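Local atomic coordinates of SnoaL-like domain-containing protein (Catenulispora acidiphila, PDB entry 4H3U), a protein that is of unknown function but has a ketosteroid isomerase-like fold and may take part in trimethylamine metabolism. Residues Y56-I61 and S72-R77; A103-H108 and D136-S141. All coordinates share one frame; numbering follows the deposited sequence.

Contact 1. Residues Y56-I61 and S72-R77; sequences YVDHAI and SGWKAR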
loop_
_atom_site.group_PDB
_atom_site.type_symbol
_atom_site.label_atom_id
_atom_site.label_comp_id
_atom_site.label_asym_id
_atom_site.label_seq_id
_atom_site.Cartn_x
_atom_site.Cartn_y
_atom_site.Cartn_z
ATOM N N TYR A 56 -6.701 13.021 -2.807
ATOM C CA TYR A 56 -5.707 12.147 -3.358
ATOM C C TYR A 56 -4.542 12.136 -2.358
ATOM O O TYR A 56 -3.991 13.191 -2.028
ATOM C CB TYR A 56 -5.211 12.675 -4.746
ATOM C CG TYR A 56 -4.547 11.633 -5.622
ATOM C CD1 TYR A 56 -5.151 11.209 -6.801
ATOM C CD2 TYR A 56 -3.334 11.030 -5.263
ATOM C CE1 TYR A 56 -4.626 10.214 -7.553
ATOM C CE2 TYR A 56 -2.833 9.991 -6.008
ATOM C CZ TYR A 56 -3.499 9.577 -7.165
ATOM O OH TYR A 56 -3.054 8.493 -7.898
ATOM N N VAL A 57 -4.151 10.964 -1.877
ATOM C CA VAL A 57 -3.032 10.805 -0.965
ATOM C C VAL A 57 -2.060 9.782 -1.541
ATOM O O VAL A 57 -2.431 8.656 -1.775
ATOM C CB VAL A 57 -3.504 10.345 0.433
ATOM C CG1 VAL A 57 -2.286 10.179 1.335
ATOM C CG2 VAL A 57 -4.484 11.347 1.016
ATOM N N ASP A 58 -0.789 10.190 -1.671
ATOM C CA ASP A 58 0.309 9.284 -1.995
ATOM C C ASP A 58 1.042 9.037 -0.693
ATOM O O ASP A 58 1.690 9.939 -0.160
ATOM C CB ASP A 58 1.212 9.858 -3.078
ATOM C CG ASP A 58 2.351 8.954 -3.439
ATOM O OD1 ASP A 58 2.963 8.344 -2.523
ATOM O OD2 ASP A 58 2.683 8.871 -4.656
ATOM N N HIS A 59 0.889 7.828 -0.149
ATOM C CA HIS A 59 1.496 7.511 1.129
ATOM C C HIS A 59 3.004 7.287 1.043
ATOM O O HIS A 59 3.678 7.420 2.070
ATOM C CB HIS A 59 0.786 6.288 1.750
ATOM C CG HIS A 59 -0.601 6.558 2.216
ATOM N ND1 HIS A 59 -0.906 7.175 3.408
ATOM C CD2 HIS A 59 -1.788 6.230 1.648
ATOM C CE1 HIS A 59 -2.223 7.230 3.537
ATOM N NE2 HIS A 59 -2.787 6.647 2.486
ATOM N N ALA A 60 3.495 6.861 -0.099
ATOM C CA ALA A 60 4.933 6.593 -0.228
ATOM C C ALA A 60 5.737 7.897 -0.098
ATOM O O ALA A 60 6.754 7.932 0.571
ATOM C CB ALA A 60 5.214 5.866 -1.547
ATOM N N ILE A 61 5.270 8.935 -0.803
ATOM C CA ILE A 61 5.909 10.270 -0.835
ATOM C C ILE A 61 5.404 11.158 0.282
ATOM O O ILE A 61 6.134 12.034 0.730
ATOM C CB ILE A 61 5.582 10.974 -2.217
ATOM C CG1 ILE A 61 6.136 10.170 -3.390
ATOM C CG2 ILE A 61 6.087 12.412 -2.303
ATOM C CD1 ILE A 61 7.619 9.915 -3.358
ATOM N N SER A 72 -4.901 17.328 -10.645
ATOM C CA SER A 72 -4.248 17.450 -11.932
ATOM C C SER A 72 -2.802 17.965 -11.719
ATOM O O SER A 72 -1.861 17.495 -12.375
ATOM C CB SER A 72 -5.033 18.407 -12.778
ATOM O OG SER A 72 -6.281 17.870 -13.116
ATOM N N GLY A 73 -2.608 18.900 -10.790
ATOM C CA GLY A 73 -1.286 19.391 -10.450
ATOM C C GLY A 73 -0.346 18.327 -9.945
ATOM O O GLY A 73 0.875 18.444 -10.165
ATOM N N TRP A 74 -0.839 17.275 -9.295
ATOM C CA TRP A 74 -0.008 16.163 -8.842
ATOM C C TRP A 74 0.487 15.331 -10.029
ATOM O O TRP A 74 1.646 14.923 -10.038
ATOM C CB TRP A 74 -0.785 15.318 -7.813
ATOM C CG TRP A 74 -0.072 14.075 -7.342
ATOM C CD1 TRP A 74 -0.520 12.799 -7.459
ATOM C CD2 TRP A 74 1.189 13.998 -6.650
ATOM N NE1 TRP A 74 0.368 11.930 -6.889
ATOM C CE2 TRP A 74 1.449 12.638 -6.423
ATOM C CE3 TRP A 74 2.159 14.940 -6.263
ATOM C CZ2 TRP A 74 2.584 12.200 -5.742
ATOM C CZ3 TRP A 74 3.274 14.506 -5.611
ATOM C CH2 TRP A 74 3.506 13.159 -5.367
ATOM N N LYS A 75 -0.343 15.113 -11.037
ATOM C CA LYS A 75 0.131 14.474 -12.266
ATOM C C LYS A 75 1.196 15.354 -12.906
ATOM O O LYS A 75 2.243 14.840 -13.339
ATOM C CB LYS A 75 -1.047 14.197 -13.186
ATOM C CG LYS A 75 -0.666 13.793 -14.639
ATOM C CD LYS A 75 0.203 12.580 -14.777
ATOM C CE LYS A 75 0.324 12.220 -16.285
ATOM N NZ LYS A 75 1.415 11.256 -16.529
ATOM N N ALA A 76 0.976 16.664 -12.996
ATOM C CA ALA A 76 1.968 17.550 -13.568
ATOM C C ALA A 76 3.302 17.513 -12.798
ATOM O O ALA A 76 4.374 17.449 -13.403
ATOM C CB ALA A 76 1.444 18.976 -13.669
ATOM N N ARG A 77 3.244 17.543 -11.480
ATOM C CA ARG A 77 4.424 17.515 -10.636
ATOM C C ARG A 77 5.179 16.208 -10.769
ATOM O O ARG A 77 6.414 16.170 -10.784
ATOM C CB ARG A 77 4.038 17.776 -9.190
ATOM C CG ARG A 77 3.581 19.201 -8.874
ATOM C CD ARG A 77 2.714 19.298 -7.588
ATOM N NE ARG A 77 3.364 18.759 -6.396
ATOM C CZ ARG A 77 2.731 18.462 -5.258
ATOM N NH1 ARG A 77 1.398 18.566 -5.178
ATOM N NH2 ARG A 77 3.426 17.999 -4.210
HETATM O O HOH W 1 0.782 9.028 -6.626
#
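Trp74, on helix 68-81, meets Tyr56 and Asp58 on strand 54-58 and Ile61 in the turn that follows, an element of helix-against-sheet packing in this ketosteroid isomerase-like fold. With CG anti to the backbone N (chi1 176°), the indole is thrown off the helix toward the strand and its atoms meet the three partners in turn. Trp74 CD1 lies 3.8 Å above the Tyr56 ring plane, nearer the rim than the centre; the two rings are inclined at 49°, and Tyr56 OH goes on to Asp136. Trp74 NE1, beside CD1, gives its hydrogen to a water 2.9 Å away. That water, in the indole plane, donates in turn to Asp58 OD2, 2.7 Å from it. The same OD2, bonded also to Tyr138 OH, sits 3.5 Å from Trp74 CZ2 at the ring edge, with the carboxylate turned nearly perpendicular to the indole. The other oxygen is held by an Asx motif: Ile61 N donates to Asp58 OD1 at 172°, coming from above the carboxylate plane. Ile61 then brings CG2 to 4.1 Å from Trp74 CH2. One turn on, the Arg77 guanidinium is centred on Trp74 CE3, which lies 3.7 Å from its plane.

Contact 2. Residues A103-H108 and D136-S141; sequences AVYGGH and DYYSLS. With CD (cadmium ion), chain D.
The Tyr138 ring takes the edge of Tyr105 on one face: Tyr105 CD2 stands 4.0 Å above the Tyr138 plane, over its centre. At the other ring, Tyr138 CE1 is in the plane of Tyr105, at its edge. The pair is a T-shaped stack, with centroids 5.2 Å apart and planes at 75°, and its closest atoms are Tyr105 CE2 and Tyr138 CZ at 3.8 Å. Strand 116-127 runs between the two strands that carry these rings, and its Met120 touches both; Phe116 adds a further edge-to-face partner for Tyr105.

The two hydroxyls are joined through one water, 2.6 Å from Tyr105 OH, which donates to Tyr138 OH at 2.9 Å. Tyr138 OH also bonds Asp58, so this buried phenol has a carboxylate and a water as polar partners. Its ring gets there through a first torsion of 54°, which sets CG between the backbone N and the carbonyl carbon. A phenylalanine here lacks the hydroxyl and would probably leave Asp58 OD2 and the bridging water without that partner.

At its backbone end Tyr138 faces the partner subunit: its carbonyl O binds a cadmium ion at 2.4 Å, and Tyr138 O of the second subunit binds cadmium there too. Ser139 follows as the N-cap of helix 140-147, its OG accepting from Ser142 N.

One residue thus serves both the interior and the dimer interface. Buried tyrosines on next-but-one strands, with a water between their hydroxyls, are consistent with the partly polar interior that the curved sheet and helices of ketosteroid isomerase-like domains enclose.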
loop_
_atom_site.group_PDB
_atom_site.type_symbol
_atom_site.label_atom_id
_atom_site.label_comp_id
_atom_site.label_asym_id
_atom_site.label_seq_id
_atom_site.Cartn_x
_atom_site.Cartn_y
_atom_site.Cartn_z
ATOM N N ALA A 103 -1.691 -2.548 -9.256
ATOM C CA ALA A 103 -1.063 -2.016 -10.457
ATOM C C ALA A 103 0.414 -2.124 -10.377
ATOM O O ALA A 103 0.977 -2.551 -9.364
ATOM C CB ALA A 103 -1.437 -0.554 -10.614
ATOM N N VAL A 104 1.075 -1.798 -11.490
ATOM C CA VAL A 104 2.525 -1.611 -11.520
ATOM C C VAL A 104 2.758 -0.172 -11.941
ATOM O O VAL A 104 2.250 0.284 -12.956
ATOM C CB VAL A 104 3.251 -2.584 -12.482
ATOM C CG1 VAL A 104 4.750 -2.293 -12.542
ATOM C CG2 VAL A 104 3.015 -4.011 -12.046
ATOM N N TYR A 105 3.545 0.510 -11.127
ATOM C CA TYR A 105 3.934 1.901 -11.323
ATOM C C TYR A 105 5.403 1.966 -11.730
ATOM O O TYR A 105 6.262 1.472 -11.022
ATOM C CB TYR A 105 3.728 2.646 -10.020
ATOM C CG TYR A 105 4.258 4.052 -9.956
ATOM C CD1 TYR A 105 4.266 4.868 -11.077
ATOM C CD2 TYR A 105 4.855 4.538 -8.829
ATOM C CE1 TYR A 105 4.808 6.153 -11.031
ATOM C CE2 TYR A 105 5.277 5.862 -8.729
ATOM C CZ TYR A 105 5.212 6.675 -9.818
ATOM O OH TYR A 105 5.673 7.966 -9.736
ATOM N N GLY A 106 5.654 2.554 -12.878
ATOM C CA GLY A 106 7.008 2.646 -13.396
ATOM C C GLY A 106 7.320 4.002 -13.982
ATOM O O GLY A 106 6.436 4.782 -14.345
ATOM N N GLY A 107 8.619 4.242 -14.148
ATOM C CA GLY A 107 9.110 5.487 -14.739
ATOM C C GLY A 107 10.613 5.579 -14.525
ATOM O O GLY A 107 11.243 4.624 -14.112
ATOM N N HIS A 108 11.148 6.753 -14.802
ATOM C CA HIS A 108 12.579 6.984 -14.619
ATOM C C HIS A 108 12.741 8.385 -14.018
ATOM O O HIS A 108 12.561 9.395 -14.706
ATOM C CB HIS A 108 13.351 6.810 -15.932
ATOM C CG HIS A 108 14.843 6.821 -15.780
ATOM N ND1 HIS A 108 15.682 6.354 -16.796
ATOM C CD2 HIS A 108 15.624 7.191 -14.747
ATOM C CE1 HIS A 108 16.913 6.473 -16.366
ATOM N NE2 HIS A 108 16.922 7.000 -15.149
ATOM N N ASP A 136 -2.744 5.954 -2.712
ATOM C CA ASP A 136 -1.723 5.154 -3.382
ATOM C C ASP A 136 -0.673 4.696 -2.370
ATOM O O ASP A 136 -0.184 5.513 -1.587
ATOM C CB ASP A 136 -0.989 5.897 -4.494
ATOM C CG ASP A 136 -1.849 6.364 -5.638
ATOM O OD1 ASP A 136 -2.996 5.862 -5.800
ATOM O OD2 ASP A 136 -1.342 7.200 -6.432
ATOM N N TYR A 137 -0.349 3.411 -2.390
ATOM C CA TYR A 137 0.702 2.779 -1.569
ATOM C C TYR A 137 1.658 2.009 -2.460
ATOM O O TYR A 137 1.249 1.265 -3.322
ATOM C CB TYR A 137 0.078 1.786 -0.581
ATOM C CG TYR A 137 -0.879 2.294 0.419
ATOM C CD1 TYR A 137 -0.465 2.519 1.758
ATOM C CD2 TYR A 137 -2.224 2.557 0.118
ATOM C CE1 TYR A 137 -1.370 2.916 2.723
ATOM C CE2 TYR A 137 -3.108 2.970 1.086
ATOM C CZ TYR A 137 -2.663 3.189 2.400
ATOM O OH TYR A 137 -3.528 3.617 3.391
ATOM N N TYR A 138 2.985 2.159 -2.186
ATOM C CA TYR A 138 4.012 1.447 -2.925
ATOM C C TYR A 138 5.307 1.554 -2.149
ATOM O O TYR A 138 5.439 2.413 -1.257
ATOM C CB TYR A 138 4.174 1.885 -4.390
ATOM C CG TYR A 138 4.398 3.361 -4.613
ATOM C CD1 TYR A 138 5.667 3.915 -4.716
ATOM C CD2 TYR A 138 3.313 4.230 -4.652
ATOM C CE1 TYR A 138 5.821 5.283 -4.899
ATOM C CE2 TYR A 138 3.457 5.589 -4.842
ATOM C CZ TYR A 138 4.733 6.123 -4.957
ATOM O OH TYR A 138 4.906 7.477 -5.164
ATOM N N SER A 139 6.288 0.739 -2.483
ATOM C CA SER A 139 7.561 0.755 -1.767
ATOM C C SER A 139 8.499 1.812 -2.267
ATOM O O SER A 139 9.154 1.633 -3.304
ATOM C CB SER A 139 8.213 -0.611 -1.838
ATOM O OG SER A 139 9.521 -0.576 -1.265
ATOM N N LEU A 140 8.632 2.905 -1.535
ATOM C CA LEU A 140 9.601 3.951 -1.883
ATOM C C LEU A 140 11.010 3.366 -1.828
ATOM O O LEU A 140 11.855 3.706 -2.656
ATOM C CB LEU A 140 9.462 5.189 -1.015
ATOM C CG LEU A 140 10.386 6.342 -1.431
ATOM C CD1 LEU A 140 10.124 6.857 -2.829
ATOM C CD2 LEU A 140 10.255 7.490 -0.424
ATOM N N SER A 141 11.284 2.452 -0.905
ATOM C CA SER A 141 12.644 1.862 -0.809
ATOM C C SER A 141 12.982 1.144 -2.103
ATOM O O SER A 141 14.110 1.254 -2.580
ATOM C CB SER A 141 12.656 0.872 0.393
ATOM O OG SER A 141 12.562 1.595 1.597
HETATM CD CD CD D . 5.019 1.970 1.093
HETATM O O HOH W 2 5.260 9.143 -7.473
#

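Both contacts are mainly buried and share the sheet, since strands 54-58 and 130-138 are neighbours in it; of the residues that touch in contact 1, Ile61 alone is exposed. They differ in what they join: contact 1 sets a helix against a strand, while contact 2 spans two strands of the sheet with a third between them. Contact 1 mixes an indole with a carboxylate and an aliphatic branch; contact 2 rests on one aromatic pair. Each has a water bridging its polar groups. They meet at Asp58 OD2 and Tyr138 OH, 2.7 Å apart, a probable hydrogen bond that joins the two water bridges in series; Tyr56 OH and Asp136 OD2, at 2.6 Å, make a separate probable link.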